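Local atomic coordinates of protein ten1 (Schizosaccharomyces pombe, PDB entry 3K0X), a protein that is required for telomere maintenance, interacts with Stn1 and binds single-stranded telomeric DNA. Residues L6-Q11 and P89-M94; L21-C26 and L35-G40. One frame throughout, in Å; residues are numbered along the deposited sequence.

From the N terminus the chain first lays down the short strand 5-6 and the loop behind it, which holds the first half of contact 1. It then enters strand 20-31 and turns back into strand 34-39, so that contact 2 closes a small loop within one beta hairpin. The remaining strands complete the barrel before helix 88-100 returns to Leu6-Phe8 and closes the large loop of contact 1, inside which contact 2 is nested. The two meet directly: Arg92 NH2 lies 2.6 Å from Asp39 OD1 in a salt bridge, and Ile7 packs on Phe23. Together they tie the C-terminal helix, the N-terminal loop and the hairpin to one another.

Contact 1: residues L6-Q11 and P89-M94; sequences LIFINQ and PRYRQM
Leu6-Phe8 run past the C-terminal helix of this OB fold at a distance, the CA atoms of Phe8 and Arg92 being 8.2 Å apart, so side chains and one water bridge the gap between barrel and helix. Phe8 does most of the touching. Its CZ points at Arg92 O, 3.6 Å away, with that oxygen at the ring edge and near its plane, while Phe8 CE1 sits 4.0 Å from Arg92 CG. An apolar ring suits this place because it can bring CE1 and CZ against both the helix backbone at Arg92 and the methylenes CB and CG. The guanidinium plane is turned 36° from the ring, and Arg92 NH1 is 4.0 Å from Phe8 CD1; the extended Arg92 chain carries its charge past the ring to Asp39. Tyr91 supplies an amphipathic counterpart. With CG anti to the backbone N (chi1 169°), its ring reaches from the helix toward the loop, where Tyr91 CE2 meets Phe8 CE1 obliquely at 4.1 Å and Leu6 CD1 rests beside the hydroxyl. Val95, one turn farther along the helix, adds apolar cover to Leu6 and Phe8. The loop itself is braced by Gln11, whose OE1 accepts a nearly straight bond from Phe8 N. Between loop and helix, a single water donates to Ile7 O at 2.6 Å and lies 2.7 Å from Tyr91 OH, in the plane of the tyrosine ring.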
ATOM      1  N   LEU A   6      -7.791  -1.770  -6.725  1.00 21.21           N
ATOM      2  CA  LEU A   6      -6.715  -0.776  -6.789  1.00 19.03           C
ATOM      3  C   LEU A   6      -7.282   0.520  -6.253  1.00 17.72           C
ATOM      4  O   LEU A   6      -8.216   1.058  -6.805  1.00 17.14           O
ATOM      5  CB  LEU A   6      -6.300  -0.628  -8.246  1.00 20.78           C
ATOM      6  CG  LEU A   6      -5.235   0.398  -8.562  1.00 21.22           C
ATOM      7  CD1 LEU A   6      -3.968   0.005  -7.893  1.00 21.92           C
ATOM      8  CD2 LEU A   6      -5.024   0.476 -10.068  1.00 23.01           C
ATOM      9  N   ILE A   7      -6.654   1.060  -5.199  1.00 16.51           N
ATOM     10  CA  ILE A   7      -7.130   2.229  -4.526  1.00 14.56           C
ATOM     11  C   ILE A   7      -6.002   3.043  -3.950  1.00 12.10           C
ATOM     12  O   ILE A   7      -4.844   2.621  -3.973  1.00 14.14           O
ATOM     13  CB  ILE A   7      -8.119   1.853  -3.324  1.00 15.80           C
ATOM     14  CG1 ILE A   7      -7.424   1.049  -2.242  1.00 16.55           C
ATOM     15  CG2 ILE A   7      -9.186   1.009  -3.766  1.00 14.88           C
ATOM     16  CD1 ILE A   7      -6.264   0.305  -2.715  1.00 24.19           C
ATOM     17  N   PHE A   8      -6.346   4.216  -3.427  1.00 10.71           N
ATOM     18  CA  PHE A   8      -5.343   5.040  -2.758  1.00  9.39           C
ATOM     19  C   PHE A   8      -5.394   4.677  -1.270  1.00  9.99           C
ATOM     20  O   PHE A   8      -6.425   4.166  -0.730  1.00  9.53           O
ATOM     21  CB  PHE A   8      -5.699   6.536  -2.901  1.00 10.36           C
ATOM     22  CG  PHE A   8      -5.709   6.991  -4.341  1.00  9.62           C
ATOM     23  CD1 PHE A   8      -4.545   6.887  -5.113  1.00 10.90           C
ATOM     24  CD2 PHE A   8      -6.875   7.516  -4.916  1.00  9.95           C
ATOM     25  CE1 PHE A   8      -4.519   7.298  -6.431  1.00 11.57           C
ATOM     26  CE2 PHE A   8      -6.897   7.946  -6.269  1.00 11.99           C
ATOM     27  CZ  PHE A   8      -5.730   7.851  -7.037  1.00 11.98           C
ATOM     28  N   ILE A   9      -4.274   4.919  -0.595  1.00 11.02           N
ATOM     29  CA  ILE A   9      -4.303   4.644   0.858  1.00  9.89           C
ATOM     30  C   ILE A   9      -5.455   5.383   1.534  1.00  9.97           C
ATOM     31  O   ILE A   9      -6.052   4.887   2.483  1.00 10.40           O
ATOM     32  CB  ILE A   9      -2.948   5.069   1.490  1.00  8.48           C
ATOM     33  CG1 ILE A   9      -1.898   4.038   1.062  1.00  9.38           C
ATOM     34  CG2 ILE A   9      -3.062   5.298   3.063  1.00  9.35           C
ATOM     35  CD1 ILE A   9      -0.454   4.436   1.613  1.00 24.19           C
ATOM     36  N   ASN A  10      -5.813   6.572   1.060  1.00  8.62           N
ATOM     37  CA  ASN A  10      -6.903   7.284   1.721  1.00 10.35           C
ATOM     38  C   ASN A  10      -8.322   6.716   1.492  1.00 11.47           C
ATOM     39  O   ASN A  10      -9.309   7.260   2.063  1.00 12.28           O
ATOM     40  CB  ASN A  10      -6.864   8.777   1.414  1.00 13.21           C
ATOM     41  CG  ASN A  10      -7.224   9.119  -0.023  1.00 13.62           C
ATOM     42  OD1 ASN A  10      -7.749   8.329  -0.795  1.00 17.52           O
ATOM     43  ND2 ASN A  10      -6.968  10.384  -0.366  1.00 12.00           N
ATOM     44  N   GLN A  11      -8.398   5.622   0.731  1.00 13.31           N
ATOM     45  CA  GLN A  11      -9.655   4.907   0.500  1.00 14.29           C
ATOM     46  C   GLN A  11      -9.716   3.574   1.269  1.00 14.96           C
ATOM     47  O   GLN A  11     -10.747   2.893   1.273  1.00 14.46           O
ATOM     48  CB  GLN A  11      -9.799   4.620  -0.998  1.00 13.93           C
ATOM     49  CG  GLN A  11      -9.987   5.906  -1.805  1.00 13.69           C
ATOM     50  CD  GLN A  11      -9.907   5.715  -3.289  1.00 15.66           C
ATOM     51  OE1 GLN A  11      -9.123   4.912  -3.796  1.00 13.35           O
ATOM     52  NE2 GLN A  11     -10.744   6.493  -4.024  1.00 18.78           N
ATOM     53  N   PRO A  89       2.007  11.596 -10.452  1.00 10.24           N
ATOM     54  CA  PRO A  89       0.768  12.222 -10.922  1.00 10.78           C
ATOM     55  C   PRO A  89       0.049  11.334 -11.946  1.00 10.12           C
ATOM     56  O   PRO A  89      -1.194  11.303 -11.969  1.00 10.14           O
ATOM     57  CB  PRO A  89       1.229  13.497 -11.567  1.00 11.99           C
ATOM     58  CG  PRO A  89       2.524  13.820 -10.819  1.00 13.07           C
ATOM     59  CD  PRO A  89       3.183  12.483 -10.610  1.00 11.01           C
ATOM     60  N   ARG A  90       0.825  10.716 -12.855  1.00 11.02           N
ATOM     61  CA  ARG A  90       0.183   9.849 -13.847  1.00 10.70           C
ATOM     62  C   ARG A  90      -0.485   8.648 -13.198  1.00 10.97           C
ATOM     63  O   ARG A  90      -1.579   8.244 -13.613  1.00 11.82           O
ATOM     64  CB  ARG A  90       1.209   9.418 -14.937  1.00 12.46           C
ATOM     65  CG  ARG A  90       1.765  10.602 -15.867  1.00 15.25           C
ATOM     66  CD  ARG A  90       1.396  10.383 -17.380  1.00 20.75           C
ATOM     67  NE  ARG A  90       0.022  10.140 -17.412  1.00 28.12           N
ATOM     68  CZ  ARG A  90      -0.660   9.181 -18.018  1.00 26.66           C
ATOM     69  NH1 ARG A  90      -0.133   8.221 -18.793  1.00 28.66           N
ATOM     70  NH2 ARG A  90      -1.941   9.153 -17.699  1.00 30.48           N
ATOM     71  N   TYR A  91       0.170   8.080 -12.183  1.00  9.62           N
ATOM     72  CA  TYR A  91      -0.364   6.931 -11.463  1.00 10.92           C
ATOM     73  C   TYR A  91      -1.739   7.284 -10.875  1.00 11.16           C
ATOM     74  O   TYR A  91      -2.693   6.553 -10.992  1.00 12.87           O
ATOM     75  CB  TYR A  91       0.618   6.548 -10.329  1.00 10.60           C
ATOM     76  CG  TYR A  91       0.017   5.539  -9.384  1.00 10.51           C
ATOM     77  CD1 TYR A  91       0.033   4.182  -9.686  1.00  9.17           C
ATOM     78  CD2 TYR A  91      -0.585   5.962  -8.185  1.00 11.17           C
ATOM     79  CE1 TYR A  91      -0.534   3.228  -8.784  1.00 12.75           C
ATOM     80  CE2 TYR A  91      -1.174   5.020  -7.274  1.00 11.64           C
ATOM     81  CZ  TYR A  91      -1.119   3.674  -7.586  1.00 11.70           C
ATOM     82  OH  TYR A  91      -1.573   2.764  -6.676  1.00 12.14           O
ATOM     83  N   ARG A  92      -1.823   8.448 -10.289  1.00 12.09           N
ATOM     84  CA  ARG A  92      -3.088   8.913  -9.681  1.00 13.10           C
ATOM     85  C   ARG A  92      -4.162   9.117 -10.734  1.00 13.75           C
ATOM     86  O   ARG A  92      -5.327   8.763 -10.530  1.00 15.37           O
ATOM     87  CB  ARG A  92      -2.822  10.202  -8.909  1.00 14.66           C
ATOM     88  CG  ARG A  92      -1.828  10.005  -7.769  1.00 13.83           C
ATOM     89  CD  ARG A  92      -1.655  11.346  -6.998  1.00 17.18           C
ATOM     90  NE  ARG A  92      -0.602  11.192  -6.013  1.00 17.28           N
ATOM     91  CZ  ARG A  92      -0.672  10.486  -4.896  1.00 19.77           C
ATOM     92  NH1 ARG A  92      -1.817   9.815  -4.526  1.00 17.72           N
ATOM     93  NH2 ARG A  92       0.465  10.428  -4.169  1.00 24.51           N
ATOM     94  N   GLN A  93      -3.805   9.673 -11.880  1.00 14.39           N
ATOM     95  CA  GLN A  93      -4.821   9.849 -12.919  1.00 14.56           C
ATOM     96  C   GLN A  93      -5.348   8.489 -13.432  1.00 14.27           C
ATOM     97  O   GLN A  93      -6.570   8.288 -13.649  1.00 13.81           O
ATOM     98  CB  GLN A  93      -4.185  10.631 -14.097  1.00 27.69           C
ATOM     99  CG  GLN A  93      -3.741  12.025 -13.746  1.00 34.14           C
ATOM    100  CD  GLN A  93      -2.786  12.591 -14.762  1.00 38.24           C
ATOM    101  OE1 GLN A  93      -2.360  11.890 -15.669  1.00 42.74           O
ATOM    102  NE2 GLN A  93      -2.442  13.862 -14.622  1.00 41.85           N
ATOM    103  N   MET A  94      -4.431   7.535 -13.609  1.00 14.40           N
ATOM    104  CA  MET A  94      -4.818   6.193 -14.060  1.00 14.74           C
ATOM    105  C   MET A  94      -5.683   5.445 -13.035  1.00 15.44           C
ATOM    106  O   MET A  94      -6.698   4.847 -13.394  1.00 15.82           O
ATOM    107  CB  MET A  94      -3.573   5.383 -14.397  1.00 15.87           C
ATOM    108  CG  MET A  94      -2.847   6.070 -15.609  1.00 18.75           C
ATOM    109  SD  MET A  94      -1.240   5.242 -15.988  1.00 20.78           S
ATOM    110  CE  MET A  94      -1.918   3.815 -16.910  1.00 20.61           C
TER
HETATM  111  O   HOH W   1      -2.530   3.829  -4.359  1.00 14.22           O

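Contact 2: residues L21-C26 and L35-G40; sequences LRFLGC and LRLIDG
The beta hairpin of strands 20-31 and 34-39 forms part of the OB barrel, and here its strands diverge steeply, their short axes standing 100° apart. Cys26 and Ile38 form an antiparallel hydrogen-bonded pair: Cys26 N donates to Ile38 O at 2.8 Å, and Ile38 N returns a bond to Cys26 O at 3.0 Å. That second oxygen also receives a CA-H...O contact from Leu37 CA, 3.4 Å away. Leu37 branches over the neighbouring backbone, its CG 3.6 Å from Gly25 C; glycine suits this spot because a CB would clash with that CG. The CD2 branch of Leu37 comes to the edge of the Phe23 ring, 4.1 Å from Phe23 CE2, in a core shared with Ile65, Val44 and Cys46. With only an alanine here, the space over Gly25 would probably be left unfilled and the Phe23 ring edge would lose its apolar neighbour. Farther along, a water spans the parted strands, donating to Leu24 O and to Asp39 OD2. The nearby charge of Arg92 probably favours the ionised Asp39 carboxylate, so that water links the splayed strands while the salt bridge alone ties this carboxylate to helix 88-100.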
ATOM      1  N   LEU A  21      -6.700  -5.678  -1.396  1.00 19.95           N
ATOM      2  CA  LEU A  21      -6.465  -4.350  -1.966  1.00 18.78           C
ATOM      3  C   LEU A  21      -5.073  -4.199  -2.514  1.00 16.66           C
ATOM      4  O   LEU A  21      -4.186  -4.914  -2.110  1.00 15.79           O
ATOM      5  CB  LEU A  21      -6.615  -3.305  -0.843  1.00 20.38           C
ATOM      6  CG  LEU A  21      -7.878  -3.365   0.033  1.00 22.17           C
ATOM      7  CD1 LEU A  21      -7.672  -2.481   1.287  1.00 22.92           C
ATOM      8  CD2 LEU A  21      -9.098  -2.899  -0.733  1.00 22.85           C
ATOM      9  N   ARG A  22      -4.910  -3.271  -3.458  1.00 16.17           N
ATOM     10  CA  ARG A  22      -3.593  -2.971  -3.997  1.00 15.53           C
ATOM     11  C   ARG A  22      -3.462  -1.426  -3.919  1.00 13.24           C
ATOM     12  O   ARG A  22      -4.396  -0.704  -4.302  1.00 12.77           O
ATOM     13  CB  ARG A  22      -3.472  -3.406  -5.471  1.00 27.79           C
ATOM     14  CG  ARG A  22      -2.111  -3.045  -6.079  1.00 33.35           C
ATOM     15  CD  ARG A  22      -2.020  -3.506  -7.545  1.00 38.64           C
ATOM     16  NE  ARG A  22      -0.653  -3.555  -8.068  1.00 42.45           N
ATOM     17  CZ  ARG A  22      -0.031  -2.552  -8.693  1.00 43.95           C
ATOM     18  NH1 ARG A  22      -0.633  -1.391  -8.888  1.00 45.73           N
ATOM     19  NH2 ARG A  22       1.201  -2.724  -9.154  1.00 46.09           N
ATOM     20  N   PHE A  23      -2.374  -0.950  -3.330  1.00 13.91           N
ATOM     21  CA  PHE A  23      -2.159   0.480  -3.202  1.00 12.34           C
ATOM     22  C   PHE A  23      -0.668   0.815  -3.143  1.00 12.68           C
ATOM     23  O   PHE A  23       0.190  -0.056  -2.897  1.00 12.90           O
ATOM     24  CB  PHE A  23      -2.887   1.021  -1.967  1.00 11.96           C
ATOM     25  CG  PHE A  23      -2.504   0.284  -0.708  1.00 12.58           C
ATOM     26  CD1 PHE A  23      -3.290  -0.782  -0.290  1.00 12.47           C
ATOM     27  CD2 PHE A  23      -1.377   0.679   0.059  1.00 13.90           C
ATOM     28  CE1 PHE A  23      -2.942  -1.482   0.898  1.00 12.59           C
ATOM     29  CE2 PHE A  23      -1.011  -0.006   1.251  1.00 12.77           C
ATOM     30  CZ  PHE A  23      -1.803  -1.078   1.667  1.00 14.51           C
ATOM     31  N   LEU A  24      -0.400   2.114  -3.348  1.00 10.23           N
ATOM     32  CA  LEU A  24       0.951   2.620  -3.361  1.00 11.11           C
ATOM     33  C   LEU A  24       1.202   3.472  -2.097  1.00 10.37           C
ATOM     34  O   LEU A  24       0.319   4.218  -1.653  1.00  8.37           O
ATOM     35  CB  LEU A  24       1.085   3.442  -4.680  1.00 15.91           C
ATOM     36  CG  LEU A  24       2.368   4.276  -4.843  1.00 17.70           C
ATOM     37  CD1 LEU A  24       3.527   3.318  -5.234  1.00 17.07           C
ATOM     38  CD2 LEU A  24       2.185   5.361  -5.955  1.00 21.45           C
ATOM     39  N   GLY A  25       2.394   3.387  -1.503  1.00 12.15           N
ATOM     40  CA  GLY A  25       2.683   4.194  -0.344  1.00 12.49           C
ATOM     41  C   GLY A  25       4.188   4.388  -0.156  1.00 12.63           C
ATOM     42  O   GLY A  25       4.994   3.606  -0.653  1.00 12.98           O
ATOM     43  N   CYS A  26       4.544   5.475   0.532  1.00 13.16           N
ATOM     44  CA  CYS A  26       5.958   5.848   0.769  1.00 12.34           C
ATOM     45  C   CYS A  26       6.384   5.367   2.159  1.00 11.65           C
ATOM     46  O   CYS A  26       5.659   5.571   3.130  1.00 11.17           O
ATOM     47  CB  CYS A  26       6.056   7.358   0.726  1.00 12.93           C
ATOM     48  SG  CYS A  26       7.829   7.940   0.707  1.00 15.98           S
ATOM     49  N   LEU A  35       5.456  -2.019   8.636  1.00 12.96           N
ATOM     50  CA  LEU A  35       5.825  -1.099   7.581  1.00 12.46           C
ATOM     51  C   LEU A  35       4.785  -0.021   7.647  1.00 13.34           C
ATOM     52  O   LEU A  35       3.596  -0.316   7.410  1.00 12.50           O
ATOM     53  CB  LEU A  35       5.718  -1.828   6.269  1.00 15.18           C
ATOM     54  CG  LEU A  35       5.893  -1.072   4.958  1.00 16.02           C
ATOM     55  CD1 LEU A  35       7.355  -0.557   4.934  1.00 18.61           C
ATOM     56  CD2 LEU A  35       5.646  -2.002   3.753  1.00 15.96           C
ATOM     57  N   ARG A  36       5.208   1.199   8.004  1.00 11.96           N
ATOM     58  CA  ARG A  36       4.287   2.336   8.066  1.00 13.77           C
ATOM     59  C   ARG A  36       4.421   3.100   6.746  1.00 13.30           C
ATOM     60  O   ARG A  36       5.510   3.602   6.419  1.00 10.42           O
ATOM     61  CB  ARG A  36       4.643   3.208   9.271  1.00 31.25           C
ATOM     62  CG  ARG A  36       4.084   2.614  10.577  1.00 38.04           C
ATOM     63  CD  ARG A  36       4.855   3.083  11.783  1.00 43.62           C
ATOM     64  NE  ARG A  36       4.867   4.540  11.888  1.00 48.21           N
ATOM     65  CZ  ARG A  36       5.908   5.243  12.319  1.00 50.20           C
ATOM     66  NH1 ARG A  36       7.033   4.637  12.681  1.00 52.11           N
ATOM     67  NH2 ARG A  36       5.818   6.556  12.403  1.00 49.10           N
ATOM     68  N   LEU A  37       3.287   3.132   6.011  1.00 13.03           N
ATOM     69  CA  LEU A  37       3.223   3.759   4.687  1.00 13.21           C
ATOM     70  C   LEU A  37       2.385   5.002   4.663  1.00 11.77           C
ATOM     71  O   LEU A  37       1.328   5.024   5.257  1.00  9.68           O
ATOM     72  CB  LEU A  37       2.645   2.732   3.713  1.00 16.86           C
ATOM     73  CG  LEU A  37       3.528   2.172   2.600  1.00 22.62           C
ATOM     74  CD1 LEU A  37       5.011   2.008   3.016  1.00 20.90           C
ATOM     75  CD2 LEU A  37       2.906   0.920   2.070  1.00 20.87           C
ATOM     76  N   ILE A  38       2.830   6.006   3.889  1.00 10.86           N
ATOM     77  CA  ILE A  38       2.128   7.290   3.862  1.00  9.98           C
ATOM     78  C   ILE A  38       1.946   7.727   2.401  1.00  9.91           C
ATOM     79  O   ILE A  38       2.809   7.464   1.561  1.00  9.05           O
ATOM     80  CB  ILE A  38       3.029   8.438   4.575  1.00 18.65           C
ATOM     81  CG1 ILE A  38       3.142   8.225   6.099  1.00 21.01           C
ATOM     82  CG2 ILE A  38       2.295   9.812   4.529  1.00 19.03           C
ATOM     83  CD1 ILE A  38       3.659   6.956   6.560  1.00 24.19           C
ATOM     84  N   ASP A  39       0.810   8.357   2.107  1.00 11.14           N
ATOM     85  CA  ASP A  39       0.582   8.936   0.795  1.00 11.04           C
ATOM     86  C   ASP A  39      -0.074  10.265   1.131  1.00 10.37           C
ATOM     87  O   ASP A  39      -1.251  10.337   1.478  1.00 11.97           O
ATOM     88  CB  ASP A  39      -0.358   8.048  -0.041  1.00 12.03           C
ATOM     89  CG  ASP A  39      -0.634   8.655  -1.394  1.00 13.18           C
ATOM     90  OD1 ASP A  39       0.027   9.681  -1.687  1.00 13.89           O
ATOM     91  OD2 ASP A  39      -1.512   8.134  -2.127  1.00 13.25           O
ATOM     92  N   GLY A  40       0.700  11.351   1.045  1.00 13.07           N
ATOM     93  CA  GLY A  40       0.136  12.659   1.368  1.00 12.39           C
ATOM     94  C   GLY A  40      -0.213  12.687   2.854  1.00 12.88           C
ATOM     95  O   GLY A  40       0.583  12.310   3.717  1.00 14.65           O
TER
HETATM   96  O   HOH W   2      -1.940   5.623  -2.226  1.00 10.56           O